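Local coordinates for protein proline dehydrogenase (Deinococcus radiodurans, PDB 4H6Q) that uses FAD to oxidise L-proline to delta-1-pyrroline-5-carboxylate, passing the electrons to a quinone in the first step of proline degradation to glutamate, at residues T142-T147 and L171-G176; G131-L136 and R185-M190; Q219-K222 and Y226-V229. All coordinates share one frame; numbering follows the deposited sequence.

The three contacts sample the interior and the outer part of one beta8-alpha8 barrel. Contact 2 crosses its interior and carries Arg189 to the flavin; contacts 1 and 3 lie farther out, between the starts of two helices and between a helix and its following strand. Contact 1 is nested in the chain loop that contact 2 closes, their centres about 17 Å apart, and the side chain of Leu171 stops about 8 Å from FAD. Contacts 2 and 3, centres about 12 Å apart, are joined directly: Asn187 OD1 lies 2.8 Å from Asn228 ND2, and Pro186 O lies 2.9 Å from His220 NE2, both probable hydrogen bonds between neighbouring parts of the wall.

Contact 1 of 3, residues T142-T147 and L171-G176; sequences TRVDVT and LYRSLG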
loop_
_atom_site.group_PDB
_atom_site.type_symbol
_atom_site.label_atom_id
_atom_site.label_comp_id
_atom_site.label_asym_id
_atom_site.label_seq_id
_atom_site.Cartn_x
_atom_site.Cartn_y
_atom_site.Cartn_z
ATOM N N THR A 142 -6.948 -6.920 -14.060
ATOM C CA THR A 142 -8.376 -6.821 -14.338
ATOM C C THR A 142 -9.097 -5.761 -13.525
ATOM O O THR A 142 -10.236 -5.429 -13.842
ATOM C CB THR A 142 -9.110 -8.183 -14.177
ATOM O OG1 THR A 142 -9.191 -8.497 -12.762
ATOM C CG2 THR A 142 -8.379 -9.314 -14.983
ATOM N N ARG A 143 -8.433 -5.223 -12.500
ATOM C CA ARG A 143 -9.069 -4.256 -11.591
ATOM C C ARG A 143 -8.518 -2.843 -11.774
ATOM O O ARG A 143 -8.935 -1.922 -11.083
ATOM C CB ARG A 143 -8.931 -4.732 -10.128
ATOM C CG ARG A 143 -9.881 -5.934 -9.854
ATOM C CD ARG A 143 -9.694 -6.513 -8.456
ATOM N NE ARG A 143 -10.621 -7.648 -8.277
ATOM C CZ ARG A 143 -11.843 -7.563 -7.760
ATOM N NH1 ARG A 143 -12.325 -6.396 -7.333
ATOM N NH2 ARG A 143 -12.561 -8.661 -7.625
ATOM N N VAL A 144 -7.552 -2.652 -12.680
ATOM C CA VAL A 144 -6.882 -1.335 -12.814
ATOM C C VAL A 144 -7.845 -0.252 -13.301
ATOM O O VAL A 144 -7.909 0.826 -12.684
ATOM C CB VAL A 144 -5.649 -1.412 -13.766
ATOM C CG1 VAL A 144 -5.062 -0.013 -13.972
ATOM C CG2 VAL A 144 -4.608 -2.387 -13.223
ATOM N N ASP A 145 -8.633 -0.509 -14.353
ATOM C CA ASP A 145 -9.534 0.536 -14.858
ATOM C C ASP A 145 -10.526 0.993 -13.810
ATOM O O ASP A 145 -10.683 2.206 -13.566
ATOM C CB ASP A 145 -10.263 0.043 -16.130
ATOM C CG ASP A 145 -9.329 -0.006 -17.334
ATOM O OD1 ASP A 145 -9.217 -1.043 -18.012
ATOM O OD2 ASP A 145 -8.707 1.002 -17.616
ATOM N N VAL A 146 -11.224 0.054 -13.172
ATOM C CA VAL A 146 -12.200 0.429 -12.164
ATOM C C VAL A 146 -11.540 1.098 -10.951
ATOM O O VAL A 146 -12.064 2.077 -10.413
ATOM C CB VAL A 146 -13.114 -0.769 -11.703
ATOM C CG1 VAL A 146 -12.339 -1.928 -11.055
ATOM C CG2 VAL A 146 -14.177 -0.286 -10.744
ATOM N N THR A 147 -10.375 0.619 -10.528
ATOM C CA THR A 147 -9.699 1.276 -9.398
ATOM C C THR A 147 -9.308 2.714 -9.753
ATOM O O THR A 147 -9.478 3.612 -8.924
ATOM C CB THR A 147 -8.463 0.485 -8.953
ATOM O OG1 THR A 147 -8.899 -0.821 -8.547
ATOM C CG2 THR A 147 -7.715 1.143 -7.796
ATOM N N LEU A 171 3.569 -3.093 -15.627
ATOM C CA LEU A 171 2.505 -3.002 -16.660
ATOM C C LEU A 171 2.854 -2.000 -17.758
ATOM O O LEU A 171 3.257 -0.866 -17.470
ATOM C CB LEU A 171 1.160 -2.592 -16.052
ATOM C CG LEU A 171 0.520 -3.510 -15.008
ATOM C CD1 LEU A 171 -0.920 -3.049 -14.708
ATOM C CD2 LEU A 171 0.514 -4.963 -15.432
ATOM N N TYR A 172 2.642 -2.387 -19.016
ATOM C CA TYR A 172 2.839 -1.469 -20.121
ATOM C C TYR A 172 1.997 -0.215 -20.016
ATOM O O TYR A 172 2.425 0.834 -20.504
ATOM C CB TYR A 172 2.478 -2.152 -21.450
ATOM C CG TYR A 172 3.197 -3.450 -21.710
ATOM C CD1 TYR A 172 4.583 -3.502 -21.846
ATOM C CD2 TYR A 172 2.481 -4.622 -21.914
ATOM C CE1 TYR A 172 5.229 -4.717 -22.139
ATOM C CE2 TYR A 172 3.117 -5.818 -22.192
ATOM C CZ TYR A 172 4.491 -5.859 -22.316
ATOM O OH TYR A 172 5.125 -7.068 -22.601
ATOM N N ARG A 173 0.815 -0.314 -19.392
ATOM C CA ARG A 173 -0.142 0.814 -19.372
ATOM C C ARG A 173 0.192 1.885 -18.323
ATOM O O ARG A 173 -0.413 2.975 -18.325
ATOM C CB ARG A 173 -1.551 0.306 -19.081
ATOM C CG ARG A 173 -1.675 -0.493 -17.745
ATOM C CD ARG A 173 -3.147 -0.831 -17.443
ATOM N NE ARG A 173 -3.951 0.395 -17.320
ATOM C CZ ARG A 173 -5.275 0.437 -17.418
ATOM N NH1 ARG A 173 -5.983 -0.681 -17.640
ATOM N NH2 ARG A 173 -5.902 1.598 -17.313
ATOM N N SER A 174 1.107 1.576 -17.401
ATOM C CA SER A 174 1.252 2.407 -16.205
ATOM C C SER A 174 1.741 3.854 -16.457
ATOM O O SER A 174 1.251 4.785 -15.806
ATOM C CB SER A 174 2.145 1.721 -15.166
ATOM O OG SER A 174 1.455 0.587 -14.653
ATOM N N LEU A 175 2.699 4.055 -17.370
ATOM C CA LEU A 175 3.159 5.414 -17.638
ATOM C C LEU A 175 2.021 6.304 -18.152
ATOM O O LEU A 175 1.901 7.472 -17.750
ATOM C CB LEU A 175 4.335 5.436 -18.624
ATOM C CG LEU A 175 5.718 5.189 -18.006
ATOM C CD1 LEU A 175 6.741 5.286 -19.113
ATOM C CD2 LEU A 175 6.102 6.173 -16.901
ATOM N N GLY A 176 1.207 5.773 -19.068
ATOM C CA GLY A 176 0.072 6.515 -19.586
ATOM C C GLY A 176 -0.958 6.785 -18.484
ATOM O O GLY A 176 -1.527 7.901 -18.402
#
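In the beta8-alpha8 barrel, the start of helix 144-158 meets the residues leading into helix 174-180 through Val144 and Asp145 on one side and Leu171 and Arg173 on the other. The two helices follow successive barrel strands, and a type I turn from Leu171 to Ser174 brings the chain into the second. Arg173 is the bridging group. Its CG sits between the backbone N and the carbonyl carbon (chi1 57°), and its chain bends at chi3 before the guanidinium reaches Asp145. The main bond of this salt bridge runs from NH2 of Arg173 to OD2 of Asp145 at 2.9 Å. The oxygen lies in the guanidinium plane, yet the nitrogen approaches from above the carboxylate, the two planes being 56° apart. NH1 adds two weak, longer bonds, one to each carboxylate oxygen, while NE turns to Asp177, so two acids share the one arginine. Below this outer polar bridge the contact becomes apolar and buried: Val144 and Leu171 meet tip to tip, CG2 to CD1 at 4.0 Å. The other methyl of Val144, CG1, lies over the centre of the Arg173 guanidinium face, 3.5 Å from CZ.

Contact 2 of 3, residues G131-L136 and R185-M190; sequences GGFICL and RPNIRM. With FAD (flavin-adenine dinucleotide), chain C.
Arg189 and Cys135, with Asn187 and Phe133, meet across the interior of the beta8-alpha8 barrel. Strands 133-136 and 188-191 are not neighbours in the wall, since strand 163-168 runs between them, so this contact is made wholly by side chains turned inward, in two tiers. The tier near the flavin is enclosed by the cofactor and by polar partners. SG of Cys135 rests over a face of the Arg189 guanidinium, 3.4 Å from NH1. Arg189 starts out extended, then bends at chi3 (-63°), and the bend turns the guanidinium toward the flavin. There NH2 of Arg189 donates to N5 of FAD at 3.1 Å with an N-H...N angle of 137°, a bent bond, and CD of Arg189 packs 3.5 Å from flavin C6. Each nitrogen of the group has a mate: NH2 is also paired with Asp137, NH1 with Ser98 and NE with Gln257, so the rotation of the guanidinium is fixed from several directions. Arg189 is an FAD-binding residue and, by similarity, part of the active site; the substrate analogue tetrahydrofuran-2-carboxylic acid lies about 4 Å from its side chain.

Toward the start of the strands the contact nears solvent, though it packs as closely. Asn187 is partly exposed, and a glycerol, probably from the crystallisation liquor, lies about 4 Å from the side chain of Phe133. On this side the ring of Phe133 and the amide of Asn187 are inclined at 41°. The amide does not swing freely against the ring: its OD1 is hydrogen-bonded to Asn228 on the next strand. The nearest approach of the pair is CZ of Phe133 to CG of Asn187, at 3.4 Å.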
loop_
_atom_site.group_PDB
_atom_site.type_symbol
_atom_site.label_atom_id
_atom_site.label_comp_id
_atom_site.label_asym_id
_atom_site.label_seq_id
_atom_site.Cartn_x
_atom_site.Cartn_y
_atom_site.Cartn_z
ATOM N N GLY A 131 -7.693 13.626 10.135
ATOM C CA GLY A 131 -6.571 14.196 9.392
ATOM C C GLY A 131 -5.740 13.149 8.670
ATOM O O GLY A 131 -4.602 13.398 8.274
ATOM N N GLY A 132 -6.314 11.956 8.508
ATOM C CA GLY A 132 -5.611 10.809 7.935
ATOM C C GLY A 132 -5.667 10.633 6.436
ATOM O O GLY A 132 -6.067 11.548 5.656
ATOM N N PHE A 133 -5.251 9.426 6.000
ATOM C CA PHE A 133 -5.000 9.146 4.601
ATOM C C PHE A 133 -5.304 7.685 4.293
ATOM O O PHE A 133 -4.910 6.798 5.107
ATOM C CB PHE A 133 -3.523 9.452 4.274
ATOM C CG PHE A 133 -3.147 9.250 2.834
ATOM C CD1 PHE A 133 -3.313 10.274 1.905
ATOM C CD2 PHE A 133 -2.606 8.037 2.417
ATOM C CE1 PHE A 133 -2.907 10.082 0.563
ATOM C CE2 PHE A 133 -2.216 7.843 1.109
ATOM C CZ PHE A 133 -2.376 8.860 0.182
ATOM N N ILE A 134 -5.901 7.424 3.123
ATOM C CA ILE A 134 -6.136 6.042 2.682
ATOM C C ILE A 134 -5.460 5.844 1.349
ATOM O O ILE A 134 -5.660 6.657 0.429
ATOM C CB ILE A 134 -7.655 5.799 2.483
ATOM C CG1 ILE A 134 -8.457 5.997 3.789
ATOM C CG2 ILE A 134 -7.920 4.408 1.889
ATOM C CD1 ILE A 134 -7.964 5.096 4.986
ATOM N N CYS A 135 -4.701 4.748 1.225
ATOM C CA CYS A 135 -4.205 4.323 -0.071
ATOM C C CYS A 135 -5.058 3.177 -0.628
ATOM O O CYS A 135 -5.310 2.197 0.096
ATOM C CB CYS A 135 -2.731 3.875 0.009
ATOM S SG CYS A 135 -2.097 3.324 -1.621
ATOM N N LEU A 136 -5.493 3.297 -1.882
ATOM C CA LEU A 136 -6.129 2.195 -2.625
ATOM C C LEU A 136 -5.010 1.375 -3.263
ATOM O O LEU A 136 -4.398 1.795 -4.269
ATOM C CB LEU A 136 -7.067 2.739 -3.709
ATOM C CG LEU A 136 -8.038 3.828 -3.192
ATOM C CD1 LEU A 136 -8.838 4.393 -4.350
ATOM C CD2 LEU A 136 -8.973 3.306 -2.085
ATOM N N ARG A 185 -3.210 16.018 -9.209
ATOM C CA ARG A 185 -2.006 16.173 -8.348
ATOM C C ARG A 185 -1.928 15.032 -7.334
ATOM O O ARG A 185 -1.820 15.255 -6.119
ATOM C CB ARG A 185 -2.036 17.555 -7.605
ATOM C CG ARG A 185 -2.350 18.783 -8.463
ATOM C CD ARG A 185 -1.133 19.118 -9.263
ATOM N NE ARG A 185 0.100 19.029 -8.472
ATOM C CZ ARG A 185 0.521 19.914 -7.561
ATOM N NH1 ARG A 185 -0.190 20.999 -7.261
ATOM N NH2 ARG A 185 1.671 19.690 -6.918
ATOM N N PRO A 186 -1.995 13.780 -7.797
ATOM C CA PRO A 186 -2.250 12.677 -6.855
ATOM C C PRO A 186 -1.048 12.159 -6.126
ATOM O O PRO A 186 0.094 12.191 -6.666
ATOM C CB PRO A 186 -2.779 11.583 -7.770
ATOM C CG PRO A 186 -1.942 11.797 -9.040
ATOM C CD PRO A 186 -1.844 13.316 -9.198
ATOM N N ASN A 187 -1.278 11.676 -4.910
ATOM C CA ASN A 187 -0.284 10.901 -4.144
ATOM C C ASN A 187 -0.313 9.470 -4.715
ATOM O O ASN A 187 -1.351 8.789 -4.616
ATOM C CB ASN A 187 -0.741 10.928 -2.677
ATOM C CG ASN A 187 0.161 10.153 -1.743
ATOM O OD1 ASN A 187 0.476 9.001 -2.049
ATOM N ND2 ASN A 187 0.557 10.726 -0.624
ATOM N N ILE A 188 0.810 9.028 -5.300
ATOM C CA ILE A 188 0.904 7.672 -5.878
ATOM C C ILE A 188 2.127 6.945 -5.362
ATOM O O ILE A 188 3.252 7.526 -5.359
ATOM C CB ILE A 188 0.895 7.722 -7.429
ATOM C CG1 ILE A 188 -0.375 8.392 -7.943
ATOM C CG2 ILE A 188 0.940 6.268 -7.971
ATOM C CD1 ILE A 188 -0.526 8.404 -9.490
ATOM N N ARG A 189 1.924 5.694 -4.934
ATOM C CA ARG A 189 2.985 4.753 -4.588
ATOM C C ARG A 189 3.413 4.002 -5.861
ATOM O O ARG A 189 2.556 3.420 -6.531
ATOM C CB ARG A 189 2.431 3.763 -3.566
ATOM C CG ARG A 189 3.489 2.704 -3.115
ATOM C CD ARG A 189 2.825 1.456 -2.493
ATOM N NE ARG A 189 2.099 1.841 -1.290
ATOM C CZ ARG A 189 0.981 1.254 -0.841
ATOM N NH1 ARG A 189 0.367 1.800 0.222
ATOM N NH2 ARG A 189 0.541 0.117 -1.407
ATOM N N MET A 190 4.692 4.042 -6.217
ATOM C CA MET A 190 5.219 3.260 -7.333
ATOM C C MET A 190 5.773 1.959 -6.799
ATOM O O MET A 190 6.558 1.974 -5.829
ATOM C CB MET A 190 6.320 4.012 -8.063
ATOM C CG MET A 190 5.886 5.438 -8.511
ATOM S SD MET A 190 4.314 5.407 -9.407
ATOM C CE MET A 190 4.133 7.175 -9.673
HETATM P PA FAD C . 12.700 -7.075 -5.958
HETATM O O1A FAD C . 13.470 -6.766 -7.246
HETATM O O2A FAD C . 11.681 -8.138 -6.000
HETATM O O5B FAD C . 13.562 -7.393 -4.770
HETATM C C5B FAD C . 14.623 -6.522 -4.410
HETATM C C4B FAD C . 15.392 -6.995 -3.194
HETATM O O4B FAD C . 14.601 -6.720 -2.061
HETATM C C3B FAD C . 15.615 -8.463 -3.139
HETATM O O3B FAD C . 16.724 -8.923 -3.894
HETATM C C2B FAD C . 15.754 -8.669 -1.678
HETATM O O2B FAD C . 16.989 -8.192 -1.189
HETATM C C1B FAD C . 14.663 -7.788 -1.160
HETATM N N9A FAD C . 13.355 -8.441 -1.091
HETATM C C8A FAD C . 12.197 -8.059 -1.766
HETATM N N7A FAD C . 11.172 -8.860 -1.477
HETATM C C5A FAD C . 11.640 -9.789 -0.553
HETATM C C6A FAD C . 11.065 -10.861 0.104
HETATM N N6A FAD C . 9.690 -11.197 -0.075
HETATM N N1A FAD C . 11.833 -11.579 0.939
HETATM C C2A FAD C . 13.133 -11.288 1.149
HETATM N N3A FAD C . 13.747 -10.265 0.534
HETATM C C4A FAD C . 13.016 -9.522 -0.290
HETATM N N1 FAD C . 2.573 -4.374 -5.573
HETATM C C2 FAD C . 1.307 -4.356 -6.068
HETATM O O2 FAD C . 1.093 -5.024 -7.177
HETATM N N3 FAD C . 0.286 -3.664 -5.474
HETATM C C4 FAD C . 0.493 -2.939 -4.306
HETATM O O4 FAD C . -0.529 -2.279 -3.724
HETATM C C4X FAD C . 1.837 -2.932 -3.726
HETATM N N5 FAD C . 2.103 -2.233 -2.577
HETATM C C5X FAD C . 3.400 -2.241 -2.114
HETATM C C6 FAD C . 3.707 -1.527 -0.945
HETATM C C7 FAD C . 5.042 -1.496 -0.464
HETATM C C7M FAD C . 5.379 -0.719 0.806
HETATM C C8 FAD C . 6.045 -2.193 -1.180
HETATM C C8M FAD C . 7.474 -2.180 -0.710
HETATM C C9 FAD C . 5.719 -2.932 -2.328
HETATM C C9A FAD C . 4.422 -2.942 -2.801
HETATM N N10 FAD C . 4.135 -3.665 -3.976
HETATM C C10 FAD C . 2.841 -3.671 -4.437
HETATM C "C1'" FAD C . 5.163 -4.361 -4.733
HETATM C "C2'" FAD C . 5.289 -5.837 -4.520
HETATM O "O2'" FAD C . 4.914 -6.075 -3.169
HETATM C "C3'" FAD C . 6.729 -5.994 -5.067
HETATM O "O3'" FAD C . 6.824 -6.426 -6.391
HETATM C "C4'" FAD C . 7.709 -6.713 -4.227
HETATM O "O4'" FAD C . 7.747 -6.008 -3.038
HETATM C "C5'" FAD C . 9.058 -6.695 -4.932
HETATM O "O5'" FAD C . 10.015 -6.195 -4.051
HETATM P P FAD C . 11.060 -5.068 -4.466
HETATM O O1P FAD C . 10.544 -3.787 -5.188
HETATM O O2P FAD C . 11.941 -4.955 -3.193
HETATM O O3P FAD C . 12.106 -5.754 -5.488
#

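Contact 3 of 3, residues Q219-K222 and Y226-V229; sequences QHLK and YTNV
His220 and Leu221, in the last turn of helix 206-222, close over Thr227 at the head of strand 227-230, completing the beta-alpha-beta unit that began with strand 188-191. The return from helix to strand takes four residues, and the CA atoms of His220 and Thr227 come within 6.5 Å of each other.

The contacts at the ring edge belong to the imidazole. Its CD2 lies 3.2 Å from OG1 of Thr227 and 3.4 Å from the carbonyl oxygen of Tyr226, which sits at the edge of the ring, in its plane. These are close C-to-O approaches; the conventional hydrogen bonds lead to other residues. NE2 of His220 is bonded to Pro186 O and ND1 to Arg178, which together fix the rotation of the ring, while OG1 of Thr227 is bonded to Asn225 O. A leucine here would probably leave Pro186 O and Arg178 without their ring partner, removing one polar tie between the helix end and the chain entering strand 188-191.

The van der Waals part is smaller and rests on Leu221, whose side chain also touches Phe243 and Val244 of the next helix. Its chain crosses that of Thr227 at about a right angle. Thr227 holds OG1 anti to its carbonyl carbon (chi1 -57°), facing the helix, and CD2 of Leu221 packs 3.6 Å from OG1 and 3.8 Å from CB of that threonine.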
loop_
_atom_site.group_PDB
_atom_site.type_symbol
_atom_site.label_atom_id
_atom_site.label_comp_id
_atom_site.label_asym_id
_atom_site.label_seq_id
_atom_site.Cartn_x
_atom_site.Cartn_y
_atom_site.Cartn_z
ATOM N N GLN A 219 9.052 10.740 -13.338
ATOM C CA GLN A 219 8.006 11.567 -13.952
ATOM C C GLN A 219 7.055 12.126 -12.891
ATOM O O GLN A 219 6.581 13.258 -13.004
ATOM C CB GLN A 219 7.213 10.767 -15.009
ATOM C CG GLN A 219 7.979 10.503 -16.310
ATOM C CD GLN A 219 8.361 11.785 -17.006
ATOM O OE1 GLN A 219 7.494 12.603 -17.357
ATOM N NE2 GLN A 219 9.661 11.991 -17.189
ATOM N N HIS A 220 6.756 11.323 -11.870
ATOM C CA HIS A 220 5.864 11.789 -10.822
ATOM C C HIS A 220 6.523 12.935 -10.023
ATOM O O HIS A 220 5.869 13.953 -9.722
ATOM C CB HIS A 220 5.421 10.662 -9.869
ATOM C CG HIS A 220 4.014 10.843 -9.384
ATOM N ND1 HIS A 220 2.954 11.020 -10.267
ATOM C CD2 HIS A 220 3.479 10.832 -8.133
ATOM C CE1 HIS A 220 1.827 11.098 -9.559
ATOM N NE2 HIS A 220 2.120 10.973 -8.273
ATOM N N LEU A 221 7.813 12.772 -9.719
ATOM C CA LEU A 221 8.546 13.817 -9.007
ATOM C C LEU A 221 8.670 15.088 -9.842
ATOM O O LEU A 221 8.537 16.218 -9.329
ATOM C CB LEU A 221 9.930 13.324 -8.622
ATOM C CG LEU A 221 9.951 12.246 -7.528
ATOM C CD1 LEU A 221 11.371 11.700 -7.410
ATOM C CD2 LEU A 221 9.472 12.821 -6.166
ATOM N N LYS A 222 8.921 14.949 -11.143
ATOM C CA LYS A 222 9.071 16.143 -11.978
ATOM C C LYS A 222 7.736 16.877 -12.069
ATOM O O LYS A 222 7.711 18.123 -12.241
ATOM C CB LYS A 222 9.564 15.776 -13.396
ATOM C CG LYS A 222 11.045 15.423 -13.478
ATOM C CD LYS A 222 11.406 15.028 -14.927
ATOM C CE LYS A 222 12.728 14.302 -14.977
ATOM N NZ LYS A 222 13.251 14.138 -16.351
ATOM N N TYR A 226 3.259 14.106 -4.866
ATOM C CA TYR A 226 3.856 13.348 -3.769
ATOM C C TYR A 226 4.029 11.880 -4.214
ATOM O O TYR A 226 3.095 11.266 -4.774
ATOM C CB TYR A 226 3.005 13.481 -2.483
ATOM C CG TYR A 226 3.797 13.038 -1.274
ATOM C CD1 TYR A 226 4.517 13.992 -0.569
ATOM C CD2 TYR A 226 3.903 11.689 -0.908
ATOM C CE1 TYR A 226 5.288 13.635 0.497
ATOM C CE2 TYR A 226 4.700 11.298 0.187
ATOM C CZ TYR A 226 5.393 12.286 0.883
ATOM O OH TYR A 226 6.166 11.946 1.988
ATOM N N THR A 227 5.238 11.355 -4.027
ATOM C CA THR A 227 5.587 10.045 -4.590
ATOM C C THR A 227 6.036 9.150 -3.471
ATOM O O THR A 227 6.890 9.551 -2.662
ATOM C CB THR A 227 6.731 10.226 -5.609
ATOM O OG1 THR A 227 6.316 11.159 -6.621
ATOM C CG2 THR A 227 7.049 8.949 -6.293
ATOM N N ASN A 228 5.503 7.921 -3.428
ATOM C CA ASN A 228 5.975 6.921 -2.464
ATOM C C ASN A 228 6.818 5.908 -3.228
ATOM O O ASN A 228 6.290 5.220 -4.122
ATOM C CB ASN A 228 4.805 6.248 -1.709
ATOM C CG ASN A 228 3.806 7.252 -1.210
ATOM O OD1 ASN A 228 4.149 8.118 -0.384
ATOM N ND2 ASN A 228 2.563 7.195 -1.722
ATOM N N VAL A 229 8.102 5.855 -2.902
ATOM C CA VAL A 229 9.038 4.989 -3.625
ATOM C C VAL A 229 9.090 3.657 -2.868
ATOM O O VAL A 229 9.881 3.480 -1.932
ATOM C CB VAL A 229 10.423 5.664 -3.717
ATOM C CG1 VAL A 229 11.419 4.791 -4.499
ATOM C CG2 VAL A 229 10.287 7.032 -4.409
#